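Local coordinates for protein ESXA (Geobacillus thermodenitrificans, PDB 3ZBH) that is of unknown function but, as a WXG100 (ESAT-6) family protein, is probably a small helical substrate of a type 7 secretion system, at residues Val75-Gln78 / Leu79-Ala83. Sequence-based numbering, arbitrary orientation.
Sequences VGQQ and LHNSA. With ACT (acetate ion), chain N.
The side-chain amides of Q77 and N81, one turn apart on helix 48-95, the second helix of the WXG100 helical hairpin, meet with their planes turned 41° from each other: NE2 of Q77 donates to OD1 of N81 over 3.1 Å. That acceptor lies close to the amide plane of Q77, whereas the donor stands above the carbonyl plane of N81 and the N-H...O angle is 142°, evidence of a bent i to i+4 link on the helix surface. Q77 reaches it because its CG is anti to the backbone N (chi1 178°) and the chain then folds at chi2, bringing the amide back over the following turn. With an alanine at N81 the OD1 acceptor is gone, and the Q77 amide is likely to be left without its mate and able to swing away. At the edge of the H80 ring, in its plane, NE2 donates to OXT of an acetate, probably from the crystallisation liquor, 2.9 Å away; NH1 of R19 on helix 11-45 is also hydrogen-bonded to this ion.

Regular i to i+4 backbone bonds run through the segment, such as L79 N to V75 O at 2.9 Å. On another side of the helix V75 and L79 lie alongside each other, CG1 to CD1 3.7 Å; V75 packs on F54 and L79 on W46, both of the second subunit, while L79 also touches A18 of helix 11-45. W46 NE1 of that subunit is hydrogen-bonded to S82 OG. One water, 3.0 Å from S82 OG, donates to Q78 O at 2.8 Å, the same carbonyl oxygen that accepts S82 N.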
ATOM      1  N   VAL B  75      -8.349 -13.029   4.564  1.00 20.32           N
ATOM      2  CA  VAL B  75      -9.716 -12.458   4.652  1.00 19.06           C
ATOM      3  C   VAL B  75     -10.501 -12.729   3.373  1.00 18.81           C
ATOM      4  O   VAL B  75     -11.652 -13.135   3.420  1.00 16.96           O
ATOM      5  CB  VAL B  75      -9.682 -10.931   4.957  1.00 18.90           C
ATOM      6  CG1 VAL B  75     -11.104 -10.315   4.860  1.00 19.69           C
ATOM      7  CG2 VAL B  75      -9.103 -10.677   6.350  1.00 19.54           C
ATOM      8  N   GLY B  76      -9.866 -12.508   2.212  1.00 18.92           N
ATOM      9  CA  GLY B  76     -10.546 -12.756   0.956  1.00 18.88           C
ATOM     10  C   GLY B  76     -11.013 -14.191   0.871  1.00 20.40           C
ATOM     11  O   GLY B  76     -12.136 -14.476   0.441  1.00 18.86           O
ATOM     12  N   GLN B  77     -10.132 -15.105   1.278  1.00 20.78           N
ATOM     13  CA  GLN B  77     -10.475 -16.506   1.187  1.00 21.45           C
ATOM     14  C   GLN B  77     -11.645 -16.856   2.140  1.00 20.93           C
ATOM     15  O   GLN B  77     -12.568 -17.598   1.761  1.00 20.46           O
ATOM     16  CB  GLN B  77      -9.260 -17.389   1.494  1.00 23.70           C
ATOM     17  CG  GLN B  77      -9.606 -18.887   1.450  1.00 28.86           C
ATOM     18  CD  GLN B  77     -10.070 -19.302   0.072  1.00 32.41           C
ATOM     19  OE1 GLN B  77      -9.298 -19.214  -0.884  1.00 36.40           O
ATOM     20  NE2 GLN B  77     -11.334 -19.723  -0.056  1.00 31.49           N
ATOM     21  N   GLN B  78     -11.588 -16.367   3.369  1.00 20.77           N
ATOM     22  CA  GLN B  78     -12.654 -16.680   4.364  1.00 20.24           C
ATOM     23  C   GLN B  78     -14.009 -16.047   3.993  1.00 18.60           C
ATOM     24  O   GLN B  78     -15.069 -16.601   4.311  1.00 18.84           O
ATOM     25  CB  GLN B  78     -12.230 -16.228   5.766  1.00 22.39           C
ATOM     26  CG  GLN B  78     -11.136 -17.088   6.420  1.00 26.69           C
ATOM     27  CD  GLN B  78     -11.398 -18.609   6.362  1.00 30.39           C
ATOM     28  OE1 GLN B  78     -10.444 -19.379   6.305  1.00 38.43           O
ATOM     29  NE2 GLN B  78     -12.675 -19.040   6.352  1.00 27.44           N
ATOM     30  N   LEU B  79     -13.972 -14.890   3.335  1.00 17.04           N
ATOM     31  CA  LEU B  79     -15.200 -14.265   2.788  1.00 17.27           C
ATOM     32  C   LEU B  79     -15.839 -15.064   1.665  1.00 18.57           C
ATOM     33  O   LEU B  79     -17.056 -15.192   1.586  1.00 18.08           O
ATOM     34  CB  LEU B  79     -14.929 -12.841   2.304  1.00 16.60           C
ATOM     35  CG  LEU B  79     -14.787 -11.807   3.440  1.00 17.65           C
ATOM     36  CD1 LEU B  79     -14.197 -10.507   2.929  1.00 18.38           C
ATOM     37  CD2 LEU B  79     -16.147 -11.560   4.093  1.00 17.31           C
ATOM     38  N   HIS B  80     -15.012 -15.583   0.771  1.00 20.25           N
ATOM     39  CA  HIS B  80     -15.512 -16.513  -0.222  1.00 21.48           C
ATOM     40  C   HIS B  80     -16.110 -17.732   0.436  1.00 20.55           C
ATOM     41  O   HIS B  80     -17.162 -18.192   0.009  1.00 20.19           O
ATOM     42  CB  HIS B  80     -14.408 -16.930  -1.194  1.00 22.40           C
ATOM     43  CG  HIS B  80     -14.225 -15.967  -2.341  1.00 23.70           C
ATOM     44  ND1 HIS B  80     -13.063 -15.355  -2.584  1.00 27.76           N
ATOM     45  CD2 HIS B  80     -15.112 -15.528  -3.319  1.00 25.17           C
ATOM     46  CE1 HIS B  80     -13.180 -14.573  -3.676  1.00 25.65           C
ATOM     47  NE2 HIS B  80     -14.434 -14.675  -4.120  1.00 27.86           N
ATOM     48  N   ASN B  81     -15.446 -18.274   1.451  1.00 20.56           N
ATOM     49  CA  ASN B  81     -16.008 -19.440   2.167  1.00 20.72           C
ATOM     50  C   ASN B  81     -17.357 -19.096   2.799  1.00 21.43           C
ATOM     51  O   ASN B  81     -18.298 -19.891   2.729  1.00 19.07           O
ATOM     52  CB  ASN B  81     -15.076 -19.941   3.282  1.00 21.83           C
ATOM     53  CG  ASN B  81     -13.838 -20.613   2.748  1.00 24.87           C
ATOM     54  OD1 ASN B  81     -13.745 -20.894   1.562  1.00 26.88           O
ATOM     55  ND2 ASN B  81     -12.863 -20.832   3.611  1.00 24.34           N
ATOM     56  N   SER B  82     -17.426 -17.918   3.425  1.00 19.23           N
ATOM     57  CA  SER B  82     -18.673 -17.497   4.095  1.00 20.87           C
ATOM     58  C   SER B  82     -19.769 -17.252   3.074  1.00 19.89           C
ATOM     59  O   SER B  82     -20.908 -17.491   3.340  1.00 17.71           O
ATOM     60  CB  SER B  82     -18.484 -16.196   4.912  1.00 20.66           C
ATOM     61  OG  SER B  82     -17.817 -16.440   6.109  1.00 23.06           O
ATOM     62  N   ALA B  83     -19.416 -16.739   1.902  1.00 19.32           N
ATOM     63  CA  ALA B  83     -20.412 -16.481   0.887  1.00 18.66           C
ATOM     64  C   ALA B  83     -21.050 -17.808   0.401  1.00 19.72           C
ATOM     65  O   ALA B  83     -22.261 -17.878   0.220  1.00 19.56           O
ATOM     66  CB  ALA B  83     -19.812 -15.668  -0.266  1.00 20.64           C
TER
HETATM   67  C   ACT N1098     -15.719 -15.142  -7.048  1.00 51.96           C
HETATM   68  O   ACT N1098     -16.657 -15.871  -6.645  1.00 54.06           O
HETATM   69  OXT ACT N1098     -15.623 -13.936  -6.705  1.00 51.41           O
HETATM   70  CH3 ACT N1098     -14.669 -15.725  -7.951  1.00 50.90           C
HETATM   71  O   HOH W   1     -15.260 -17.850   6.822  1.00 24.67           O